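Local coordinates for small ribosomal subunit protein bS6 (Aquifex aeolicus, PDB 2J5A) that probably binds 16S ribosomal RNA together with protein bS18, as a structural component of the small ribosomal subunit, at residues A64-V69 against V92-N97. Numbering follows the deposited sequence.
With NA (sodium ion), chain B.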
loop_
_atom_site.group_PDB
_atom_site.type_symbol
_atom_site.label_atom_id
_atom_site.label_comp_id
_atom_site.label_asym_id
_atom_site.label_seq_id
_atom_site.Cartn_x
_atom_site.Cartn_y
_atom_site.Cartn_z
ATOM N N ALA A 64 1.875 -7.678 -12.504
ATOM C CA ALA A 64 2.382 -7.326 -11.170
ATOM C C ALA A 64 1.448 -7.810 -10.072
ATOM O O ALA A 64 0.279 -8.043 -10.319
ATOM C CB ALA A 64 2.586 -5.808 -11.065
ATOM N N ARG A 65 1.972 -7.940 -8.858
ATOM C CA ARG A 65 1.170 -8.338 -7.709
ATOM C C ARG A 65 0.630 -7.107 -6.938
ATOM O O ARG A 65 1.411 -6.313 -6.391
ATOM C CB ARG A 65 1.996 -9.222 -6.772
ATOM C CG ARG A 65 1.250 -9.641 -5.513
ATOM C CD ARG A 65 -0.040 -10.388 -5.826
ATOM N NE ARG A 65 -0.450 -11.168 -4.670
ATOM C CZ ARG A 65 0.043 -12.368 -4.359
ATOM N NH1 ARG A 65 0.953 -12.953 -5.124
ATOM N NH2 ARG A 65 -0.394 -12.987 -3.277
ATOM N N TYR A 66 -0.699 -6.993 -6.874
ATOM C CA TYR A 66 -1.366 -5.854 -6.274
ATOM C C TYR A 66 -1.881 -6.159 -4.899
ATOM O O TYR A 66 -2.597 -7.138 -4.709
ATOM C CB TYR A 66 -2.549 -5.391 -7.135
ATOM C CG TYR A 66 -2.179 -4.477 -8.287
ATOM C CD1 TYR A 66 -1.845 -4.998 -9.521
ATOM C CD2 TYR A 66 -2.188 -3.110 -8.144
ATOM C CE1 TYR A 66 -1.510 -4.182 -10.591
ATOM C CE2 TYR A 66 -1.866 -2.279 -9.207
ATOM C CZ TYR A 66 -1.531 -2.833 -10.429
ATOM O OH TYR A 66 -1.213 -2.038 -11.492
ATOM N N PHE A 67 -1.519 -5.291 -3.951
ATOM C CA PHE A 67 -2.073 -5.286 -2.610
ATOM C C PHE A 67 -2.719 -3.920 -2.321
ATOM O O PHE A 67 -2.331 -2.909 -2.889
ATOM C CB PHE A 67 -0.994 -5.552 -1.545
ATOM C CG PHE A 67 -0.329 -6.902 -1.644
ATOM C CD1 PHE A 67 -0.958 -8.038 -1.157
ATOM C CD2 PHE A 67 0.950 -7.029 -2.169
ATOM C CE1 PHE A 67 -0.363 -9.251 -1.227
ATOM C CE2 PHE A 67 1.562 -8.269 -2.231
ATOM C CZ PHE A 67 0.893 -9.386 -1.772
ATOM N N LEU A 68 -3.666 -3.911 -1.384
ATOM C CA LEU A 68 -4.369 -2.704 -0.944
ATOM C C LEU A 68 -4.491 -2.744 0.562
ATOM O O LEU A 68 -4.873 -3.778 1.119
ATOM C CB LEU A 68 -5.784 -2.642 -1.561
ATOM C CG LEU A 68 -6.686 -1.430 -1.273
ATOM C CD1 LEU A 68 -7.682 -1.271 -2.405
ATOM C CD2 LEU A 68 -7.403 -1.501 0.095
ATOM N N VAL A 69 -4.181 -1.615 1.208
ATOM C CA VAL A 69 -4.328 -1.476 2.666
ATOM C C VAL A 69 -4.967 -0.105 3.010
ATOM O O VAL A 69 -4.668 0.923 2.385
ATOM C CB VAL A 69 -2.970 -1.741 3.417
ATOM C CG1 VAL A 69 -2.003 -0.606 3.250
ATOM C CG2 VAL A 69 -3.201 -2.032 4.922
ATOM N N VAL A 92 8.929 -2.731 -5.525
ATOM C CA VAL A 92 7.605 -2.136 -5.661
ATOM C C VAL A 92 7.600 -1.224 -6.853
ATOM O O VAL A 92 8.280 -0.208 -6.860
ATOM C CB VAL A 92 7.222 -1.372 -4.385
ATOM C CG1 VAL A 92 5.942 -0.516 -4.596
ATOM C CG2 VAL A 92 7.094 -2.351 -3.220
ATOM N N ILE A 93 6.855 -1.577 -7.885
ATOM C CA ILE A 93 7.023 -0.912 -9.167
ATOM C C ILE A 93 5.907 0.074 -9.408
ATOM O O ILE A 93 5.879 0.761 -10.417
ATOM C CB ILE A 93 7.186 -1.944 -10.354
ATOM C CG1 ILE A 93 5.954 -2.864 -10.507
ATOM C CG2 ILE A 93 8.465 -2.775 -10.149
ATOM C CD1 ILE A 93 6.026 -3.818 -11.723
ATOM N N ARG A 94 4.977 0.131 -8.470
ATOM C CA ARG A 94 3.879 1.057 -8.540
ATOM C C ARG A 94 3.275 1.256 -7.141
ATOM O O ARG A 94 3.130 0.308 -6.372
ATOM C CB ARG A 94 2.836 0.549 -9.530
ATOM C CG ARG A 94 1.992 1.660 -10.029
ATOM C CD ARG A 94 0.899 1.186 -10.906
ATOM N NE ARG A 94 0.025 2.301 -11.213
ATOM C CZ ARG A 94 -1.216 2.183 -11.679
ATOM N NH1 ARG A 94 -1.758 0.994 -11.904
ATOM N NH2 ARG A 94 -1.922 3.274 -11.918
ATOM N N TRP A 95 2.965 2.506 -6.812
ATOM C CA TRP A 95 2.449 2.863 -5.491
ATOM C C TRP A 95 1.463 4.022 -5.643
ATOM O O TRP A 95 1.652 4.891 -6.487
ATOM C CB TRP A 95 3.599 3.171 -4.505
ATOM C CG TRP A 95 4.518 4.241 -4.946
ATOM C CD1 TRP A 95 4.511 5.534 -4.532
ATOM C CD2 TRP A 95 5.567 4.133 -5.921
ATOM N NE1 TRP A 95 5.495 6.242 -5.179
ATOM C CE2 TRP A 95 6.156 5.404 -6.038
ATOM C CE3 TRP A 95 6.071 3.083 -6.696
ATOM C CZ2 TRP A 95 7.204 5.664 -6.906
ATOM C CZ3 TRP A 95 7.142 3.339 -7.566
ATOM C CH2 TRP A 95 7.694 4.615 -7.659
ATOM N N LEU A 96 0.382 3.987 -4.876
ATOM C CA LEU A 96 -0.670 4.997 -4.952
ATOM C C LEU A 96 -1.245 5.221 -3.553
ATOM O O LEU A 96 -1.634 4.275 -2.874
ATOM C CB LEU A 96 -1.801 4.550 -5.858
ATOM C CG LEU A 96 -1.460 3.993 -7.240
ATOM C CD1 LEU A 96 -2.655 3.218 -7.748
ATOM C CD2 LEU A 96 -1.047 5.104 -8.228
ATOM N N ASN A 97 -1.294 6.478 -3.139
ATOM C CA ASN A 97 -1.835 6.847 -1.853
ATOM C C ASN A 97 -3.001 7.815 -2.003
ATOM O O ASN A 97 -2.945 8.807 -2.739
ATOM C CB ASN A 97 -0.718 7.392 -0.980
ATOM C CG ASN A 97 0.372 6.350 -0.745
ATOM O OD1 ASN A 97 0.247 5.477 0.130
ATOM N ND2 ASN A 97 1.479 6.484 -1.470
HETATM NA NA NA B . 9.697 1.307 -5.831
HETATM O O HOH W 1 10.738 1.671 -7.651
#
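Two flat groups carry most of this contact, the phenol of Tyr66 and the guanidinium of Arg94, and they meet at their edges. Arg94 NH1 approaches the hydroxyl end of the ring, near the ring plane, and donates a hydrogen bond to Tyr66 OH over 3.1 Å, with a moderately bent angle of 148° at the hydrogen. Seen from the other partner, Tyr66 OH lies in the guanidinium plane. The two planes are nearly perpendicular, 86° apart, which rules out a face-to-face stack. One face of the guanidinium carries Leu96 CD1, 4.2 Å above the plane and displaced toward the rim. Arg94 gets there with CG anti to the backbone N (chi1 -158°) and an extended chain from CG to NE; its CD also passes 3.9 Å from Tyr66 OH. A phenylalanine in place of Tyr66 would probably leave Arg94 NH1 without this acceptor and the guanidinium freer to turn.

Beside this polar bridge, Ala64 CB meets Ile93 CD1 at 4.0 Å, an apolar touch between two buried residues. Ile93 and Arg94 both face Ala15, forming a classic beta bulge in the edge strand. Just before the bulge, Val92 O binds a sodium ion at 2.3 Å; the carbonyls of Leu86, Lys87 and Asp89 and a water also bind the ion, tying the end of helix 78-88 to the strand start.

Strands 63-73 and 92-100 are not direct neighbours: strand 8-16 runs antiparallel between them in the ferredoxin-like fold of the S6 family, and the side chains bridge this central strand. The Tyr66-Arg94 bridge lies on the sheet face turned away from helices 22-38 and 78-88, whose side takes Val69, Val92, Trp95 and Asn97.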